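Local coordinates for hydrolase, NUDIX family (Clostridium perfringens ATCC 13124, PDB 3F6A) that probably hydrolyses a nucleoside diphosphate linked to another group, at the interface of chains A and B. Sequence-based numbering; all coordinates share one arbitrary frame. Chains: chain A/B, Hydrolase, NUDIX family.

The four contacts sample one two-fold interface between identical chains, which presumably form a dimer. Contacts 1 and 2 show the two exchanged pairings of strand 86-90 with the residues from 79 onward; their C-alpha centres lie about 21 Å apart. Contact 3 sits between them, about 13 Å from contact 1, with which it shares A:Thr87, and about 9 Å from contact 2, with which it shares A:Asn83 and B:Thr87. Contact 4 lies about 12 Å from contact 3 and brings in the Nudix box. Strand pairing, aromatic centre and motif loop thus belong to one continuous assembly surface.

Contact 1: the interface of chains A and B. Residues chain A 87-89, 139, 143; chain B 69, 73, 78-80.
A:Asn139 ND2, the side-chain amide nitrogen, donates to the carboxylate oxygen OE1 of B:Glu78 at 2.8 Å. The oxygen is met almost head-on along its C-O bond and lies near the amide plane, yet the bond bends to 144° at the hydrogen, and amide and carboxylate planes stand nearly perpendicular. The helix backbone sets A:Asn139 CB over B:Cys73, 3.8 Å from its CA; from there chi1 68°, with CG between the backbone N and the carbonyl carbon, turns the amide toward B:Glu78. Beneath this bond, A:Ile88 lies across the B:Glu78 stem at about a right angle, its CG2 branch 3.8 Å from B:Glu78 CB. The other branch of A:Ile88 ends in CD1, 4.0 Å from the thiol sulfur SG of B:Cys73. Farther along the helices, CG of selenomethionine A:Met143 meets the CD1 methyl of B:Leu69 at 3.5 Å. Two backbone bonds close the strand side: A:Leu89 N to B:Lys79 O at 2.8 Å, and B:Lys79 N to A:Leu89 O at 3.2 Å. In the fold, strand 86-90 of chain A runs antiparallel to strand 79-80 of chain B, while the start of helix 138-150 of A rests on helix 67-74 of B.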
loop_
_atom_site.group_PDB
_atom_site.type_symbol
_atom_site.label_atom_id
_atom_site.label_comp_id
_atom_site.label_asym_id
_atom_site.label_seq_id
_atom_site.Cartn_x
_atom_site.Cartn_y
_atom_site.Cartn_z
ATOM N N THR A 87 0.284 2.948 5.249
ATOM C CA THR A 87 1.596 3.152 4.660
ATOM C C THR A 87 2.248 4.295 5.432
ATOM O O THR A 87 1.728 5.418 5.477
ATOM C CB THR A 87 1.490 3.512 3.164
ATOM O OG1 THR A 87 0.908 2.413 2.449
ATOM C CG2 THR A 87 2.859 3.805 2.588
ATOM N N ILE A 88 3.393 4.004 6.039
ATOM C CA ILE A 88 4.104 4.993 6.841
ATOM C C ILE A 88 5.557 5.226 6.422
ATOM O O ILE A 88 6.257 4.300 5.998
ATOM C CB ILE A 88 4.074 4.572 8.326
ATOM C CG1 ILE A 88 2.622 4.515 8.805
ATOM C CG2 ILE A 88 4.901 5.537 9.173
ATOM C CD1 ILE A 88 2.464 3.986 10.219
ATOM N N LEU A 89 6.004 6.474 6.539
ATOM C CA LEU A 89 7.381 6.819 6.197
ATOM C C LEU A 89 8.214 6.837 7.480
ATOM O O LEU A 89 7.952 7.633 8.396
ATOM C CB LEU A 89 7.445 8.185 5.511
ATOM C CG LEU A 89 8.844 8.661 5.093
ATOM C CD1 LEU A 89 9.442 7.708 4.067
ATOM C CD2 LEU A 89 8.747 10.076 4.518
ATOM N N ASN A 139 2.079 6.106 17.887
ATOM C CA ASN A 139 1.486 5.570 16.662
ATOM C C ASN A 139 1.446 4.043 16.670
ATOM O O ASN A 139 0.599 3.431 16.015
ATOM C CB ASN A 139 2.222 6.103 15.418
ATOM C CG ASN A 139 3.636 5.571 15.285
ATOM O OD1 ASN A 139 4.323 5.342 16.272
ATOM N ND2 ASN A 139 4.085 5.399 14.050
HETATM N N MSE A 143 -2.009 1.751 16.206
HETATM C CA MSE A 143 -2.189 0.651 15.266
HETATM C C MSE A 143 -2.443 -0.686 15.948
HETATM O O MSE A 143 -3.208 -1.509 15.446
HETATM C CB MSE A 143 -0.988 0.561 14.324
HETATM C CG MSE A 143 -0.880 1.783 13.404
HETATM SE SE MSE A 143 0.434 1.638 12.005
HETATM C CE MSE A 143 2.005 1.911 13.060
ATOM N N LEU B 69 -4.234 8.105 13.826
ATOM C CA LEU B 69 -2.938 7.617 13.374
ATOM C C LEU B 69 -2.070 8.747 12.826
ATOM O O LEU B 69 -0.862 8.776 13.055
ATOM C CB LEU B 69 -3.109 6.521 12.315
ATOM C CG LEU B 69 -1.789 5.868 11.881
ATOM C CD1 LEU B 69 -1.060 5.297 13.092
ATOM C CD2 LEU B 69 -2.070 4.778 10.871
ATOM N N CYS B 73 1.407 9.603 14.574
ATOM C CA CYS B 73 2.612 9.473 13.759
ATOM C C CYS B 73 3.465 10.724 13.924
ATOM O O CYS B 73 4.677 10.639 14.108
ATOM C CB CYS B 73 2.261 9.292 12.276
ATOM S SG CYS B 73 1.908 7.586 11.784
ATOM N N GLU B 78 7.351 9.988 12.634
ATOM C CA GLU B 78 7.089 9.343 11.354
ATOM C C GLU B 78 5.959 10.063 10.648
ATOM O O GLU B 78 5.336 10.957 11.215
ATOM C CB GLU B 78 6.716 7.874 11.553
ATOM C CG GLU B 78 7.775 7.073 12.279
ATOM C CD GLU B 78 7.526 5.587 12.189
ATOM O OE1 GLU B 78 6.478 5.123 12.697
ATOM O OE2 GLU B 78 8.380 4.884 11.602
ATOM N N LYS B 79 5.689 9.665 9.410
ATOM C CA LYS B 79 4.624 10.287 8.633
ATOM C C LYS B 79 3.636 9.268 8.095
ATOM O O LYS B 79 4.032 8.205 7.605
ATOM C CB LYS B 79 5.212 11.063 7.456
ATOM C CG LYS B 79 6.332 12.007 7.823
ATOM C CD LYS B 79 5.852 13.120 8.751
ATOM C CE LYS B 79 6.959 14.145 8.953
ATOM N NZ LYS B 79 7.425 14.656 7.633
ATOM N N LEU B 80 2.350 9.588 8.196
ATOM C CA LEU B 80 1.316 8.706 7.670
ATOM C C LEU B 80 1.174 9.105 6.205
ATOM O O LEU B 80 0.853 10.254 5.895
ATOM C CB LEU B 80 -0.008 8.923 8.401
ATOM C CG LEU B 80 -1.193 8.071 7.927
ATOM C CD1 LEU B 80 -0.855 6.582 8.048
ATOM C CD2 LEU B 80 -2.421 8.413 8.745
#

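Contact 2: the interface of chains A and B. Residues chain A 79-83; chain B 86-89.
A:Leu81 lies along strand 86-90 of chain B and touches it from CB outward. CB sits 3.4 Å from the carbonyl oxygen of B:Thr87, and CG passes 3.8 Å from the same oxygen. With CG anti to the carbonyl carbon (chi1 -53°), the fork at the tip is carried along the partner strand: methyl CD1 meets the B:Thr87 methyl CG2 at 3.8 Å, and both CD1 and CD2 come within about 4.1 Å of B:Leu89 CB. The leucine therefore fills the groove between alternate side chains of the opposite strand. A:Leu80 points to the other face, where its CD1 packs against CG1 of B:Ile88. Between the two faces, A:Leu81 N donates to B:Thr87 O at 2.9 Å, and A:Lys79 and B:Leu89 exchange a reciprocal pair of backbone bonds. Beyond A:Leu81 the strands part, and water 1 bridges the gap, 2.7 Å from A:Leu81 O and 2.8 Å from B:Thr87 N. The side chain of A:Asn83 takes over at this end: its modelled ND2 lies 2.6 Å from the B:Thr87 hydroxyl OG1, a strongly bent hydrogen bond in the amide plane (116° at the hydrogen) whose direction is doubtful, since the amide may be turned over. The site serves the protein as an intermolecular antiparallel sheet, which probably helps to hold the two subunits in register.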
loop_
_atom_site.group_PDB
_atom_site.type_symbol
_atom_site.label_atom_id
_atom_site.label_comp_id
_atom_site.label_asym_id
_atom_site.label_seq_id
_atom_site.Cartn_x
_atom_site.Cartn_y
_atom_site.Cartn_z
ATOM N N LYS A 79 -2.357 -10.480 -10.909
ATOM C CA LYS A 79 -2.839 -10.965 -9.623
ATOM C C LYS A 79 -3.006 -9.856 -8.598
ATOM O O LYS A 79 -2.080 -9.091 -8.330
ATOM C CB LYS A 79 -1.904 -12.049 -9.075
ATOM C CG LYS A 79 -1.930 -13.337 -9.888
ATOM C CD LYS A 79 -1.110 -14.449 -9.245
ATOM C CE LYS A 79 -1.194 -15.732 -10.073
ATOM N NZ LYS A 79 -0.411 -16.855 -9.478
ATOM N N LEU A 80 -4.206 -9.777 -8.037
ATOM C CA LEU A 80 -4.526 -8.785 -7.024
ATOM C C LEU A 80 -3.918 -9.266 -5.711
ATOM O O LEU A 80 -4.266 -10.338 -5.206
ATOM C CB LEU A 80 -6.043 -8.646 -6.881
ATOM C CG LEU A 80 -6.523 -7.617 -5.855
ATOM C CD1 LEU A 80 -6.175 -6.211 -6.331
ATOM C CD2 LEU A 80 -8.024 -7.758 -5.658
ATOM N N LEU A 81 -3.008 -8.470 -5.166
ATOM C CA LEU A 81 -2.330 -8.828 -3.930
ATOM C C LEU A 81 -3.027 -8.244 -2.711
ATOM O O LEU A 81 -3.920 -7.410 -2.838
ATOM C CB LEU A 81 -0.886 -8.322 -3.974
ATOM C CG LEU A 81 -0.067 -8.724 -5.197
ATOM C CD1 LEU A 81 1.298 -8.051 -5.132
ATOM C CD2 LEU A 81 0.072 -10.238 -5.256
ATOM N N ILE A 82 -2.621 -8.695 -1.528
ATOM C CA ILE A 82 -3.192 -8.170 -0.297
ATOM C C ILE A 82 -2.614 -6.769 -0.120
ATOM O O ILE A 82 -1.402 -6.567 -0.181
ATOM C CB ILE A 82 -2.849 -9.068 0.929
ATOM C CG1 ILE A 82 -2.940 -8.263 2.223
ATOM C CG2 ILE A 82 -1.491 -9.662 0.782
ATOM C CD1 ILE A 82 -4.331 -7.813 2.563
ATOM N N ASN A 83 -3.500 -5.804 0.083
ATOM C CA ASN A 83 -3.119 -4.405 0.231
ATOM C C ASN A 83 -2.796 -4.083 1.696
ATOM O O ASN A 83 -3.406 -4.635 2.606
ATOM C CB ASN A 83 -4.286 -3.531 -0.253
ATOM C CG ASN A 83 -3.841 -2.170 -0.744
ATOM O OD1 ASN A 83 -4.441 -1.148 -0.403
ATOM N ND2 ASN A 83 -2.800 -2.148 -1.565
ATOM N N HIS B 86 -5.006 -0.237 -4.206
ATOM C CA HIS B 86 -4.810 -1.661 -4.472
ATOM C C HIS B 86 -3.348 -1.904 -4.782
ATOM O O HIS B 86 -2.621 -0.974 -5.119
ATOM C CB HIS B 86 -5.609 -2.127 -5.699
ATOM C CG HIS B 86 -7.095 -2.042 -5.544
ATOM N ND1 HIS B 86 -7.782 -2.712 -4.557
ATOM C CD2 HIS B 86 -8.030 -1.413 -6.294
ATOM C CE1 HIS B 86 -9.077 -2.502 -4.704
ATOM N NE2 HIS B 86 -9.255 -1.718 -5.753
ATOM N N THR B 87 -2.925 -3.157 -4.677
ATOM C CA THR B 87 -1.557 -3.523 -5.004
ATOM C C THR B 87 -1.678 -4.693 -5.967
ATOM O O THR B 87 -2.293 -5.710 -5.648
ATOM C CB THR B 87 -0.765 -3.939 -3.757
ATOM O OG1 THR B 87 -0.647 -2.814 -2.873
ATOM C CG2 THR B 87 0.628 -4.400 -4.148
ATOM N N ILE B 88 -1.095 -4.551 -7.149
ATOM C CA ILE B 88 -1.205 -5.598 -8.154
ATOM C C ILE B 88 0.114 -6.089 -8.729
ATOM O O ILE B 88 1.046 -5.314 -8.925
ATOM C CB ILE B 88 -2.086 -5.107 -9.318
ATOM C CG1 ILE B 88 -3.479 -4.758 -8.792
ATOM C CG2 ILE B 88 -2.148 -6.167 -10.421
ATOM C CD1 ILE B 88 -4.336 -3.978 -9.768
ATOM N N LEU B 89 0.179 -7.389 -8.987
ATOM C CA LEU B 89 1.356 -7.996 -9.590
ATOM C C LEU B 89 1.030 -8.146 -11.076
ATOM O O LEU B 89 0.100 -8.863 -11.441
ATOM C CB LEU B 89 1.627 -9.373 -8.983
ATOM C CG LEU B 89 2.793 -10.146 -9.610
ATOM C CD1 LEU B 89 4.095 -9.410 -9.361
ATOM C CD2 LEU B 89 2.859 -11.543 -9.021
HETATM O O HOH W 1 -4.643 -4.914 -3.372
#

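Contact 3: the interface of chains A and B. Residues chain A 7, 83-84, 87, 101; chain B 43, 84, 87, 101.
A:Phe101 and B:Phe101 meet tip to tip where strand 98-106 of each chain faces its copy, and they form the apolar centre of this patch. CZ of A:Phe101 comes 3.5 Å from CE1 of B:Phe101 and 3.6 Å from its CZ, so that rim touches rim. The ring planes are turned about 43° from each other, and neither ring lies over the face of the other. Each phenylalanine keeps CG anti to its carbonyl carbon, but chi2 differs, -49° in A and -67° in B, a small departure from exact two-fold symmetry at this central pair. To one flank A:Phe7 offers CE1 to CG of B:Pro43 across 4.3 Å, a loose contact at the start of helix 43-55. To the other flank the two Pro84 rings cross at about a right angle, CG of A:Pro84 lying 4.2 Å from CD of B:Pro84. The polar rim begins here. The hydroxyl OG1 of A:Thr87 lies in the plane of the A:Phe101 ring at its edge and also touches CD of B:Pro84 at 3.4 Å. Outside it stands the amide of A:Asn83, whose nitrogen is modelled toward B:Thr87. Its oxygen OD1 then falls 2.9 Å from the carbonyl oxygen of B:Pro84, two acceptors in a clash; exchanging the amide N and O would make this a donor-acceptor pair, so the modelled orientation is doubtful.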
loop_
_atom_site.group_PDB
_atom_site.type_symbol
_atom_site.label_atom_id
_atom_site.label_comp_id
_atom_site.label_asym_id
_atom_site.label_seq_id
_atom_site.Cartn_x
_atom_site.Cartn_y
_atom_site.Cartn_z
ATOM N N PHE A 7 11.996 -0.099 1.133
ATOM C CA PHE A 7 10.682 -0.645 1.448
ATOM C C PHE A 7 10.748 -1.726 2.513
ATOM O O PHE A 7 11.538 -2.668 2.412
ATOM C CB PHE A 7 10.047 -1.202 0.171
ATOM C CG PHE A 7 9.741 -0.147 -0.858
ATOM C CD1 PHE A 7 8.491 0.458 -0.905
ATOM C CD2 PHE A 7 10.715 0.260 -1.765
ATOM C CE1 PHE A 7 8.218 1.463 -1.838
ATOM C CE2 PHE A 7 10.452 1.260 -2.698
ATOM C CZ PHE A 7 9.203 1.860 -2.737
ATOM N N ASN A 83 -3.500 -5.804 0.083
ATOM C CA ASN A 83 -3.119 -4.405 0.231
ATOM C C ASN A 83 -2.796 -4.083 1.696
ATOM O O ASN A 83 -3.406 -4.635 2.606
ATOM C CB ASN A 83 -4.286 -3.531 -0.253
ATOM C CG ASN A 83 -3.841 -2.170 -0.744
ATOM O OD1 ASN A 83 -4.441 -1.148 -0.403
ATOM N ND2 ASN A 83 -2.800 -2.148 -1.565
ATOM N N PRO A 84 -1.819 -3.191 1.942
ATOM C CA PRO A 84 -1.488 -2.850 3.330
ATOM C C PRO A 84 -2.637 -2.067 3.954
ATOM O O PRO A 84 -3.449 -1.492 3.235
ATOM C CB PRO A 84 -0.226 -1.996 3.190
ATOM C CG PRO A 84 -0.387 -1.360 1.835
ATOM C CD PRO A 84 -0.914 -2.512 0.998
ATOM N N THR A 87 0.284 2.948 5.249
ATOM C CA THR A 87 1.596 3.152 4.660
ATOM C C THR A 87 2.248 4.295 5.432
ATOM O O THR A 87 1.728 5.418 5.477
ATOM C CB THR A 87 1.490 3.512 3.164
ATOM O OG1 THR A 87 0.908 2.413 2.449
ATOM C CG2 THR A 87 2.859 3.805 2.588
ATOM N N PHE A 101 5.053 -0.709 4.931
ATOM C CA PHE A 101 3.711 -1.195 4.634
ATOM C C PHE A 101 3.215 -1.972 5.838
ATOM O O PHE A 101 3.770 -3.012 6.181
ATOM C CB PHE A 101 3.724 -2.099 3.395
ATOM C CG PHE A 101 3.976 -1.357 2.110
ATOM C CD1 PHE A 101 3.254 -0.206 1.807
ATOM C CD2 PHE A 101 4.923 -1.811 1.197
ATOM C CE1 PHE A 101 3.473 0.482 0.613
ATOM C CE2 PHE A 101 5.145 -1.131 0.006
ATOM C CZ PHE A 101 4.420 0.015 -0.286
ATOM N N PRO B 43 5.883 6.442 -3.995
ATOM C CA PRO B 43 4.910 6.055 -5.019
ATOM C C PRO B 43 3.885 7.164 -5.261
ATOM O O PRO B 43 3.554 7.467 -6.404
ATOM C CB PRO B 43 4.278 4.792 -4.432
ATOM C CG PRO B 43 5.421 4.176 -3.696
ATOM C CD PRO B 43 6.054 5.367 -2.999
ATOM N N PRO B 84 -2.014 2.934 -0.879
ATOM C CA PRO B 84 -2.427 2.609 -2.246
ATOM C C PRO B 84 -3.862 2.099 -2.144
ATOM O O PRO B 84 -4.261 1.626 -1.084
ATOM C CB PRO B 84 -1.460 1.492 -2.653
ATOM C CG PRO B 84 -0.246 1.727 -1.771
ATOM C CD PRO B 84 -0.878 2.103 -0.449
ATOM N N THR B 87 -2.925 -3.157 -4.677
ATOM C CA THR B 87 -1.557 -3.523 -5.004
ATOM C C THR B 87 -1.678 -4.693 -5.967
ATOM O O THR B 87 -2.293 -5.710 -5.648
ATOM C CB THR B 87 -0.765 -3.939 -3.757
ATOM O OG1 THR B 87 -0.647 -2.814 -2.873
ATOM C CG2 THR B 87 0.628 -4.400 -4.148
ATOM N N PHE B 101 1.460 -0.111 -7.685
ATOM C CA PHE B 101 0.660 0.491 -6.627
ATOM C C PHE B 101 -0.391 1.368 -7.295
ATOM O O PHE B 101 -0.051 2.317 -8.005
ATOM C CB PHE B 101 1.539 1.343 -5.708
ATOM C CG PHE B 101 2.635 0.575 -5.032
ATOM C CD1 PHE B 101 2.339 -0.402 -4.086
ATOM C CD2 PHE B 101 3.970 0.825 -5.345
ATOM C CE1 PHE B 101 3.364 -1.123 -3.456
ATOM C CE2 PHE B 101 4.996 0.111 -4.722
ATOM C CZ PHE B 101 4.690 -0.863 -3.779
#

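Contact 4: the interface of chains A and B. Residues chain A 37-43; chain B 5, 99.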
loop_
_atom_site.group_PDB
_atom_site.type_symbol
_atom_site.label_atom_id
_atom_site.label_comp_id
_atom_site.label_asym_id
_atom_site.label_seq_id
_atom_site.Cartn_x
_atom_site.Cartn_y
_atom_site.Cartn_z
ATOM N N ILE A 37 11.983 -6.080 2.718
ATOM C CA ILE A 37 11.330 -6.955 1.758
ATOM C C ILE A 37 12.443 -7.443 0.837
ATOM O O ILE A 37 13.262 -6.645 0.375
ATOM C CB ILE A 37 10.306 -6.180 0.909
ATOM C CG1 ILE A 37 9.332 -5.423 1.817
ATOM C CG2 ILE A 37 9.548 -7.140 0.000
ATOM C CD1 ILE A 37 8.330 -4.566 1.048
ATOM N N GLU A 38 12.502 -8.740 0.568
ATOM C CA GLU A 38 13.553 -9.217 -0.319
ATOM C C GLU A 38 13.220 -8.783 -1.737
ATOM O O GLU A 38 12.047 -8.647 -2.096
ATOM C CB GLU A 38 13.674 -10.740 -0.255
ATOM C CG GLU A 38 15.005 -11.269 -0.784
ATOM C CD GLU A 38 14.925 -11.791 -2.203
ATOM O OE1 GLU A 38 14.097 -12.691 -2.455
ATOM O OE2 GLU A 38 15.696 -11.310 -3.064
ATOM N N VAL A 39 14.248 -8.539 -2.541
ATOM C CA VAL A 39 14.015 -8.141 -3.915
ATOM C C VAL A 39 13.311 -9.353 -4.517
ATOM O O VAL A 39 13.611 -10.489 -4.162
ATOM C CB VAL A 39 15.354 -7.829 -4.657
ATOM C CG1 VAL A 39 16.095 -9.113 -4.989
ATOM C CG2 VAL A 39 15.079 -7.020 -5.911
ATOM N N ASN A 40 12.349 -9.115 -5.393
ATOM C CA ASN A 40 11.609 -10.213 -6.006
ATOM C C ASN A 40 10.742 -10.944 -4.973
ATOM O O ASN A 40 10.391 -12.110 -5.158
ATOM C CB ASN A 40 12.570 -11.202 -6.675
ATOM C CG ASN A 40 11.876 -12.094 -7.685
ATOM O OD1 ASN A 40 11.223 -11.608 -8.610
ATOM N ND2 ASN A 40 12.019 -13.406 -7.522
ATOM N N GLU A 41 10.413 -10.258 -3.882
ATOM C CA GLU A 41 9.551 -10.820 -2.843
ATOM C C GLU A 41 8.363 -9.874 -2.654
ATOM O O GLU A 41 8.537 -8.660 -2.618
ATOM C CB GLU A 41 10.301 -10.960 -1.516
ATOM C CG GLU A 41 9.399 -11.381 -0.360
ATOM C CD GLU A 41 10.139 -11.533 0.955
ATOM O OE1 GLU A 41 10.785 -10.561 1.402
ATOM O OE2 GLU A 41 10.065 -12.632 1.540
ATOM N N LEU A 42 7.162 -10.427 -2.538
ATOM C CA LEU A 42 5.966 -9.605 -2.347
ATOM C C LEU A 42 5.922 -9.105 -0.912
ATOM O O LEU A 42 6.306 -9.826 0.012
ATOM C CB LEU A 42 4.695 -10.418 -2.607
ATOM C CG LEU A 42 4.495 -11.149 -3.937
ATOM C CD1 LEU A 42 3.201 -11.960 -3.855
ATOM C CD2 LEU A 42 4.449 -10.155 -5.091
ATOM N N PRO A 43 5.444 -7.867 -0.703
ATOM C CA PRO A 43 5.368 -7.323 0.657
ATOM C C PRO A 43 4.642 -8.281 1.608
ATOM O O PRO A 43 4.994 -8.381 2.779
ATOM C CB PRO A 43 4.601 -6.013 0.462
ATOM C CG PRO A 43 5.043 -5.570 -0.919
ATOM C CD PRO A 43 4.988 -6.874 -1.699
ATOM N N ARG B 5 14.316 -2.003 -7.895
ATOM C CA ARG B 5 13.104 -2.808 -7.792
ATOM C C ARG B 5 12.134 -2.736 -8.978
ATOM O O ARG B 5 11.375 -3.677 -9.221
ATOM C CB ARG B 5 12.368 -2.434 -6.505
ATOM C CG ARG B 5 11.197 -3.334 -6.185
ATOM C CD ARG B 5 11.646 -4.728 -5.782
ATOM N NE ARG B 5 10.497 -5.617 -5.663
ATOM C CZ ARG B 5 10.204 -6.338 -4.586
ATOM N NH1 ARG B 5 10.975 -6.289 -3.506
ATOM N NH2 ARG B 5 9.129 -7.112 -4.595
ATOM N N ILE B 99 5.467 -5.222 -9.269
ATOM C CA ILE B 99 4.425 -4.738 -8.377
ATOM C C ILE B 99 3.997 -3.328 -8.747
ATOM O O ILE B 99 4.827 -2.432 -8.902
ATOM C CB ILE B 99 4.886 -4.744 -6.911
ATOM C CG1 ILE B 99 5.131 -6.182 -6.462
ATOM C CG2 ILE B 99 3.825 -4.095 -6.026
ATOM C CD1 ILE B 99 5.598 -6.313 -5.017
#
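B:Arg5 pushes its guanidinium into the loop 37-42 of chain A, where NH2 donates to the backbone carbonyl oxygen of A:Glu41 at 2.6 Å. The bond is nearly straight, 174° at the hydrogen, and the oxygen lies in the guanidinium plane at its edge, although the donor approaches from above the carbonyl plane. NH1 makes a weak, bent hydrogen bond to A:Glu38 O at 2.9 Å. One face of the guanidinium is covered by the peptide before A:Asn40, whose N sits 3.6 Å above the centre. The arginine bends at chi2 (70°) and then runs out straight through CD, sliding past A:Val39 in the opposite direction. Alongside, the CD1 methyl of B:Ile99 presses tip to tip on CD of A:Pro43 at 3.4 Å, a tight contact, and touches A:Leu42 CD2 at 4.0 Å. In the second shell, A:Glu38 N donates to the carboxylate oxygen OE1 of A:Glu41 at 2.6 Å, a bond within the loop that probably helps to hold both carbonyls toward the arginine. These chain A residues belong to the Nudix box, whose helix begins at A:Pro43. B:Arg5, near the N-terminus of chain B, thus probably braces the motif loop of chain A, and dimerisation may help to shape the catalytic region.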